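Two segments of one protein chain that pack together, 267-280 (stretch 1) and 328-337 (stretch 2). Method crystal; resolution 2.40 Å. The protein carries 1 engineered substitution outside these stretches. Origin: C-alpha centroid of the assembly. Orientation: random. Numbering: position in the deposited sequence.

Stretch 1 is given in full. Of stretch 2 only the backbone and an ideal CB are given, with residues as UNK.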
ATOM      1  N   SER A 267     -16.614   8.247  13.877  1.00 67.55           N
ATOM      2  CA  SER A 267     -15.451   9.036  14.240  1.00 67.69           C
ATOM      3  C   SER A 267     -14.166   8.648  13.433  1.00 62.46           C
ATOM      4  O   SER A 267     -13.993   7.492  13.038  1.00 59.77           O
ATOM      5  CB  SER A 267     -15.217   8.863  15.742  1.00 72.97           C
ATOM      6  OG  SER A 267     -14.135   9.661  16.177  1.00 77.37           O
ATOM      7  N   PHE A 268     -13.295   9.629  13.193  1.00 58.96           N
ATOM      8  CA  PHE A 268     -12.009   9.426  12.508  1.00 55.60           C
ATOM      9  C   PHE A 268     -10.906  10.123  13.297  1.00 55.73           C
ATOM     10  O   PHE A 268     -11.060  11.280  13.659  1.00 56.06           O
ATOM     11  CB  PHE A 268     -12.030  10.040  11.116  1.00 53.68           C
ATOM     12  CG  PHE A 268     -12.859   9.300  10.131  1.00 53.15           C
ATOM     13  CD1 PHE A 268     -14.205   9.454  10.107  1.00 55.03           C
ATOM     14  CD2 PHE A 268     -12.276   8.462   9.211  1.00 52.94           C
ATOM     15  CE1 PHE A 268     -14.980   8.791   9.180  1.00 55.14           C
ATOM     16  CE2 PHE A 268     -13.043   7.789   8.283  1.00 52.76           C
ATOM     17  CZ  PHE A 268     -14.402   7.974   8.261  1.00 53.55           C
ATOM     18  N   THR A 269      -9.788   9.446  13.544  1.00 55.76           N
ATOM     19  CA  THR A 269      -8.728  10.045  14.348  1.00 57.95           C
ATOM     20  C   THR A 269      -7.462  10.301  13.550  1.00 56.81           C
ATOM     21  O   THR A 269      -7.052   9.481  12.719  1.00 57.76           O
ATOM     22  CB  THR A 269      -8.437   9.207  15.590  1.00 60.14           C
ATOM     23  OG1 THR A 269      -9.644   9.112  16.351  1.00 64.76           O
ATOM     24  CG2 THR A 269      -7.359   9.843  16.454  1.00 61.34           C
ATOM     25  N   TYR A 270      -6.875  11.467  13.821  1.00 59.17           N
ATOM     26  CA  TYR A 270      -5.715  12.033  13.125  1.00 58.93           C
ATOM     27  C   TYR A 270      -4.653  12.315  14.185  1.00 61.54           C
ATOM     28  O   TYR A 270      -4.935  12.980  15.188  1.00 68.03           O
ATOM     29  CB  TYR A 270      -6.126  13.317  12.379  1.00 58.92           C
ATOM     30  CG  TYR A 270      -7.230  13.020  11.393  1.00 57.98           C
ATOM     31  CD1 TYR A 270      -8.569  13.053  11.786  1.00 58.56           C
ATOM     32  CD2 TYR A 270      -6.935  12.622  10.097  1.00 54.54           C
ATOM     33  CE1 TYR A 270      -9.585  12.715  10.904  1.00 57.41           C
ATOM     34  CE2 TYR A 270      -7.943  12.294   9.207  1.00 54.08           C
ATOM     35  CZ  TYR A 270      -9.267  12.329   9.619  1.00 55.82           C
ATOM     36  OH  TYR A 270     -10.270  11.971   8.744  1.00 55.82           O
ATOM     37  N   THR A 271      -3.450  11.792  13.975  1.00 59.85           N
ATOM     38  CA  THR A 271      -2.384  11.847  14.966  1.00 61.46           C
ATOM     39  C   THR A 271      -1.055  12.265  14.338  1.00 61.34           C
ATOM     40  O   THR A 271      -0.629  11.695  13.324  1.00 60.47           O
ATOM     41  CB  THR A 271      -2.189  10.465  15.584  1.00 61.93           C
ATOM     42  OG1 THR A 271      -3.461   9.946  15.975  1.00 63.49           O
ATOM     43  CG2 THR A 271      -1.274  10.537  16.786  1.00 65.02           C
ATOM     44  N   ASN A 272      -0.392  13.240  14.945  1.00 62.99           N
ATOM     45  CA  ASN A 272       0.896  13.710  14.466  1.00 64.13           C
ATOM     46  C   ASN A 272       2.032  12.896  15.067  1.00 66.63           C
ATOM     47  O   ASN A 272       2.319  13.031  16.260  1.00 70.74           O
ATOM     48  CB  ASN A 272       1.091  15.164  14.842  1.00 67.83           C
ATOM     49  CG  ASN A 272       2.430  15.714  14.410  1.00 69.48           C
ATOM     50  OD1 ASN A 272       2.976  15.315  13.384  1.00 69.33           O
ATOM     51  ND2 ASN A 272       2.955  16.668  15.182  1.00 73.37           N
ATOM     52  N   LEU A 273       2.681  12.075  14.239  1.00 63.55           N
ATOM     53  CA  LEU A 273       3.855  11.344  14.662  1.00 66.35           C
ATOM     54  C   LEU A 273       5.157  12.095  14.364  1.00 69.58           C
ATOM     55  O   LEU A 273       6.230  11.577  14.677  1.00 70.81           O
ATOM     56  CB  LEU A 273       3.892   9.966  13.994  1.00 64.67           C
ATOM     57  CG  LEU A 273       2.677   9.067  14.239  1.00 63.26           C
ATOM     58  CD1 LEU A 273       2.806   7.751  13.504  1.00 62.09           C
ATOM     59  CD2 LEU A 273       2.483   8.818  15.719  1.00 66.07           C
ATOM     60  N   ASP A 274       5.073  13.287  13.762  1.00 70.87           N
ATOM     61  CA  ASP A 274       6.266  14.076  13.422  1.00 76.18           C
ATOM     62  C   ASP A 274       6.749  14.879  14.636  1.00 81.06           C
ATOM     63  O   ASP A 274       5.958  15.214  15.520  1.00 82.42           O
ATOM     64  CB  ASP A 274       5.981  15.018  12.231  1.00 78.01           C
ATOM     65  CG  ASP A 274       7.246  15.323  11.365  1.00 83.20           C
ATOM     66  OD1 ASP A 274       8.382  15.418  11.902  1.00 90.10           O
ATOM     67  OD2 ASP A 274       7.097  15.485  10.128  1.00 80.34           O
ATOM     68  N   ALA A 275       8.047  15.186  14.673  1.00 84.32           N
ATOM     69  CA  ALA A 275       8.648  15.911  15.803  1.00 88.16           C
ATOM     70  C   ALA A 275       8.197  17.381  15.839  1.00 89.30           C
ATOM     71  O   ALA A 275       8.105  17.992  16.922  1.00 90.68           O
ATOM     72  CB  ALA A 275      10.172  15.804  15.759  1.00 90.70           C
ATOM     73  N   ASN A 276       7.904  17.938  14.661  1.00 86.92           N
ATOM     74  CA  ASN A 276       7.366  19.297  14.580  1.00 87.87           C
ATOM     75  C   ASN A 276       5.858  19.354  14.651  1.00 83.47           C
ATOM     76  O   ASN A 276       5.173  18.464  14.175  1.00 78.62           O
ATOM     77  CB  ASN A 276       7.826  19.978  13.303  1.00 89.48           C
ATOM     78  CG  ASN A 276       9.225  20.527  13.425  1.00 93.61           C
ATOM     79  OD1 ASN A 276       9.541  21.247  14.384  1.00 96.27           O
ATOM     80  ND2 ASN A 276      10.079  20.180  12.469  1.00 92.78           N
ATOM     81  N   ALA A 277       5.350  20.429  15.230  1.00 85.11           N
ATOM     82  CA  ALA A 277       3.919  20.583  15.428  1.00 83.03           C
ATOM     83  C   ALA A 277       3.153  20.734  14.110  1.00 79.20           C
ATOM     84  O   ALA A 277       3.661  21.274  13.130  1.00 78.19           O
ATOM     85  CB  ALA A 277       3.652  21.785  16.324  1.00 88.00           C
ATOM     86  N   LEU A 278       1.907  20.274  14.131  1.00 77.11           N
ATOM     87  CA  LEU A 278       0.991  20.356  12.997  1.00 75.68           C
ATOM     88  C   LEU A 278      -0.090  21.374  13.325  1.00 78.23           C
ATOM     89  O   LEU A 278      -0.534  21.427  14.469  1.00 81.92           O
ATOM     90  CB  LEU A 278       0.328  19.003  12.815  1.00 73.01           C
ATOM     91  CG  LEU A 278       0.455  18.323  11.468  1.00 70.02           C
ATOM     92  CD1 LEU A 278       1.909  17.984  11.194  1.00 70.84           C
ATOM     93  CD2 LEU A 278      -0.422  17.087  11.484  1.00 66.50           C
ATOM     94  N   THR A 279      -0.523  22.177  12.351  1.00 78.45           N
ATOM     95  CA  THR A 279      -1.629  23.128  12.589  1.00 79.70           C
ATOM     96  C   THR A 279      -2.746  22.891  11.587  1.00 76.30           C
ATOM     97  O   THR A 279      -2.537  22.983  10.384  1.00 73.84           O
ATOM     98  CB  THR A 279      -1.185  24.599  12.487  1.00 84.29           C
ATOM     99  OG1 THR A 279      -0.110  24.849  13.397  1.00 86.93           O
ATOM    100  CG2 THR A 279      -2.343  25.546  12.814  1.00 87.25           C
ATOM    101  N   TYR A 280      -3.929  22.582  12.099  1.00 75.38           N
ATOM    102  CA  TYR A 280      -5.109  22.368  11.271  1.00 73.79           C
ATOM    103  C   TYR A 280      -5.479  23.676  10.598  1.00 76.10           C
ATOM    104  O   TYR A 280      -5.763  24.649  11.265  1.00 77.61           O
ATOM    105  CB  TYR A 280      -6.251  21.881  12.158  1.00 73.26           C
ATOM    106  CG  TYR A 280      -7.553  21.522  11.482  1.00 71.15           C
ATOM    107  CD1 TYR A 280      -7.601  20.909  10.240  1.00 68.34           C
ATOM    108  CD2 TYR A 280      -8.738  21.728  12.142  1.00 73.33           C
ATOM    109  CE1 TYR A 280      -8.815  20.563   9.664  1.00 67.69           C
ATOM    110  CE2 TYR A 280      -9.949  21.376  11.590  1.00 73.09           C
ATOM    111  CZ  TYR A 280      -9.993  20.794  10.352  1.00 70.28           C
ATOM    112  OH  TYR A 280     -11.245  20.472   9.847  1.00 69.22           O
ATOM    113  N   UNK A 328     -15.477  11.161   0.275  1.00 56.75           N
ATOM    114  CA  UNK A 328     -14.095  11.426   0.609  1.00 54.74           C
ATOM    115  C   UNK A 328     -13.910  12.840   1.094  1.00 55.27           C
ATOM    116  O   UNK A 328     -14.372  13.783   0.470  1.00 56.76           O
ATOM    117  CB  UNK A 328     -13.192  11.161  -0.597  1.00 54.74           C
ATOM    118  N   UNK A 329     -13.229  12.987   2.213  1.00 54.81           N
ATOM    119  CA  UNK A 329     -12.924  14.306   2.742  1.00 56.52           C
ATOM    120  C   UNK A 329     -11.472  14.366   3.206  1.00 55.93           C
ATOM    121  O   UNK A 329     -10.861  13.355   3.551  1.00 55.80           O
ATOM    122  CB  UNK A 329     -13.870  14.656   3.892  1.00 56.52           C
ATOM    123  N   UNK A 330     -10.960  15.578   3.242  1.00 57.41           N
ATOM    124  CA  UNK A 330      -9.564  15.855   3.367  1.00 58.80           C
ATOM    125  C   UNK A 330      -9.361  16.853   4.498  1.00 60.20           C
ATOM    126  O   UNK A 330     -10.031  17.902   4.543  1.00 62.52           O
ATOM    127  CB  UNK A 330      -8.991  16.378   2.048  1.00 58.80           C
ATOM    128  N   UNK A 331      -8.461  16.539   5.417  1.00 59.42           N
ATOM    129  CA  UNK A 331      -8.030  17.522   6.398  1.00 62.05           C
ATOM    130  C   UNK A 331      -6.624  17.951   6.020  1.00 61.16           C
ATOM    131  O   UNK A 331      -5.784  17.114   5.744  1.00 57.74           O
ATOM    132  CB  UNK A 331      -8.082  16.964   7.822  1.00 62.05           C
ATOM    133  N   UNK A 332      -6.383  19.259   6.039  1.00 63.38           N
ATOM    134  CA  UNK A 332      -5.117  19.846   5.636  1.00 63.68           C
ATOM    135  C   UNK A 332      -4.430  20.513   6.824  1.00 64.27           C
ATOM    136  O   UNK A 332      -5.066  21.262   7.586  1.00 65.61           O
ATOM    137  CB  UNK A 332      -5.332  20.857   4.508  1.00 63.68           C
ATOM    138  N   UNK A 333      -3.128  20.276   6.946  1.00 63.36           N
ATOM    139  CA  UNK A 333      -2.333  20.816   8.038  1.00 64.97           C
ATOM    140  C   UNK A 333      -1.114  21.486   7.497  1.00 66.55           C
ATOM    141  O   UNK A 333      -0.546  21.015   6.527  1.00 66.67           O
ATOM    142  CB  UNK A 333      -1.940  19.723   9.034  1.00 64.97           C
ATOM    143  N   UNK A 334      -0.740  22.595   8.126  1.00 70.63           N
ATOM    144  CA  UNK A 334       0.481  23.309   7.818  1.00 73.11           C
ATOM    145  C   UNK A 334       1.518  22.838   8.797  1.00 73.35           C
ATOM    146  O   UNK A 334       1.182  22.531   9.942  1.00 73.47           O
ATOM    147  CB  UNK A 334       0.294  24.826   7.879  1.00 73.11           C
ATOM    148  N   UNK A 335       2.771  22.812   8.373  1.00 74.48           N
ATOM    149  CA  UNK A 335       3.852  22.563   9.305  1.00 78.44           C
ATOM    150  C   UNK A 335       5.122  23.193   8.756  1.00 83.58           C
ATOM    151  O   UNK A 335       5.159  23.567   7.587  1.00 86.63           O
ATOM    152  CB  UNK A 335       4.040  21.064   9.547  1.00 78.44           C
ATOM    153  N   UNK A 336       6.148  23.340   9.593  1.00 87.70           N
ATOM    154  CA  UNK A 336       7.445  23.856   9.139  1.00 91.52           C
ATOM    155  C   UNK A 336       7.784  23.381   7.720  1.00 90.48           C
ATOM    156  O   UNK A 336       8.075  24.190   6.828  1.00 93.12           O
ATOM    157  CB  UNK A 336       8.548  23.424  10.107  1.00 91.52           C
ATOM    158  N   UNK A 337       7.717  22.071   7.519  1.00 87.10           N
ATOM    159  CA  UNK A 337       8.103  21.465   6.244  1.00 87.45           C
ATOM    160  C   UNK A 337       7.258  21.801   5.022  1.00 87.62           C
ATOM    161  O   UNK A 337       7.709  21.599   3.901  1.00 88.38           O
ATOM    162  CB  UNK A 337       8.098  19.944   6.414  1.00 87.45           C
TER

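Position 328 lies in the strand but beyond the reach of stretch 1: nothing lies within 5.5 Å of its ideal CB, so the contact sets no preference. It is Asp328.

At 329 the CA-to-CB bond runs sideways, yet the rings of Phe268 and Tyr270 lie farther along. A long apolar or aromatic side chain could reach them. Phe329, at chi1 p, turns its edge to the face of Phe268, centroids 5.2 Å apart and planes at 90°, while its CE2 comes 3.3 Å from Tyr270 OH.

Position 330 points away, and almost any strand former would do; it is Glu330.

Position 331 points toward stretch 1, its ideal CB 4.1 Å from Tyr280 CE1 and 4.9 Å from Tyr270 CE2. The gap between two aromatic rings suits a medium-sized apolar side chain: leucine, isoleucine or methionine. Leu331 sets CD2 over the face of Tyr270, 4.0 Å from the ring centroid, and brings CG 3.9 Å from Tyr280 CE1.

Position 332 goes sideways into open space, leaving the choice loose. Ile332 leads its end away.

Position 333 pairs with Tyr280 without hydrogen bonds, and both side chains take the same face of the sheet. Its ideal CB sits 3.7 Å from Leu278 CG, so a large apolar or aromatic side chain is favoured. Phe333, at chi1 m, receives Leu278 CD2 over its face, 4.0 Å from the centroid, and lies oblique to the Tyr280 ring.

Position 334 is the antiparallel hydrogen-bonded partner of Thr279, and here the backbone does the work: Thr279 N donates to the O of 334 at 3.0 Å, and the N of 334 donates to Thr279 O at 2.9 Å. The side chain shares a face with that of Thr279, where a small polar or beta-branched residue would suit. It is Ser334.

Position 335 points toward stretch 1, its ideal CB 3.6 Å from Ala277 O and 4.1 Å from Leu278 CD1. An aromatic or long aliphatic group could cover the leucine. Tyr335 packs there and carries its ring on to Asp274, CE2 4.1 Å from OD2.

At 336, phi/psi of -36/-53 leaves the extended region, and the ideal CB is 4.3 Å from Asn276 ND2; something small or polar fits. Ala336 adds its methyl, while a water links its N to Ala277 O, 2.6 Å from each.

Position 337 makes no contact, and Gly337 has no side chain to place.

Stretch 2, residues 328-337: DFELIFSYAG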
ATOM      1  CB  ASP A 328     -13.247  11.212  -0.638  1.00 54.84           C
ATOM      2  CG  ASP A 328     -13.223   9.752  -1.066  1.00 54.94           C
ATOM      3  OD1 ASP A 328     -13.715   8.920  -0.273  1.00 55.06           O
ATOM      4  OD2 ASP A 328     -12.719   9.421  -2.162  1.00 55.25           O
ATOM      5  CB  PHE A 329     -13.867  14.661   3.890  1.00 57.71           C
ATOM      6  CG  PHE A 329     -13.855  13.657   4.995  1.00 57.77           C
ATOM      7  CD1 PHE A 329     -14.655  12.536   4.930  1.00 58.10           C
ATOM      8  CD2 PHE A 329     -13.017  13.821   6.082  1.00 57.86           C
ATOM      9  CE1 PHE A 329     -14.628  11.595   5.939  1.00 58.85           C
ATOM     10  CE2 PHE A 329     -12.991  12.899   7.098  1.00 57.88           C
ATOM     11  CZ  PHE A 329     -13.794  11.774   7.025  1.00 58.57           C
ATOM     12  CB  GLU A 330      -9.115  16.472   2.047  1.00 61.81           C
ATOM     13  CG  GLU A 330      -7.626  16.529   1.823  1.00 63.80           C
ATOM     14  CD  GLU A 330      -7.257  16.424   0.335  1.00 66.53           C
ATOM     15  OE1 GLU A 330      -6.957  17.473  -0.280  1.00 70.16           O
ATOM     16  OE2 GLU A 330      -7.276  15.291  -0.220  1.00 64.72           O
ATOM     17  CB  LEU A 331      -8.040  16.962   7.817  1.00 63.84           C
ATOM     18  CG  LEU A 331      -9.356  16.888   8.590  1.00 67.62           C
ATOM     19  CD1 LEU A 331     -10.299  15.844   8.010  1.00 67.72           C
ATOM     20  CD2 LEU A 331      -9.040  16.551  10.044  1.00 69.13           C
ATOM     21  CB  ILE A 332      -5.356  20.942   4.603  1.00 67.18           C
ATOM     22  CG1 ILE A 332      -6.336  20.479   3.529  1.00 67.13           C
ATOM     23  CG2 ILE A 332      -4.043  21.348   3.974  1.00 69.09           C
ATOM     24  CD1 ILE A 332      -6.852  21.619   2.675  1.00 70.17           C
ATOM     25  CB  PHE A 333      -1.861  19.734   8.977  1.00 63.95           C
ATOM     26  CG  PHE A 333      -2.959  18.882   9.514  1.00 63.18           C
ATOM     27  CD1 PHE A 333      -3.416  17.787   8.795  1.00 60.62           C
ATOM     28  CD2 PHE A 333      -3.523  19.159  10.747  1.00 65.13           C
ATOM     29  CE1 PHE A 333      -4.423  16.986   9.295  1.00 59.33           C
ATOM     30  CE2 PHE A 333      -4.533  18.357  11.255  1.00 64.26           C
ATOM     31  CZ  PHE A 333      -4.979  17.264  10.526  1.00 61.31           C
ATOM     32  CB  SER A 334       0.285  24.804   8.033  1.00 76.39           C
ATOM     33  OG  SER A 334      -0.836  25.239   7.334  1.00 77.29           O
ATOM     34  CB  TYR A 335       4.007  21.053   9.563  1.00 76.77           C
ATOM     35  CG  TYR A 335       4.668  20.250   8.460  1.00 76.14           C
ATOM     36  CD1 TYR A 335       4.111  20.190   7.174  1.00 75.25           C
ATOM     37  CD2 TYR A 335       5.842  19.520   8.706  1.00 77.28           C
ATOM     38  CE1 TYR A 335       4.710  19.445   6.162  1.00 74.62           C
ATOM     39  CE2 TYR A 335       6.446  18.782   7.696  1.00 76.22           C
ATOM     40  CZ  TYR A 335       5.873  18.736   6.430  1.00 75.48           C
ATOM     41  OH  TYR A 335       6.458  17.988   5.431  1.00 74.24           O
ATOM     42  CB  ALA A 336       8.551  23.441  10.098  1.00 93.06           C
TER
HETATM   43  O   HOH W   1       5.446  22.786  12.064  1.00 66.21           O
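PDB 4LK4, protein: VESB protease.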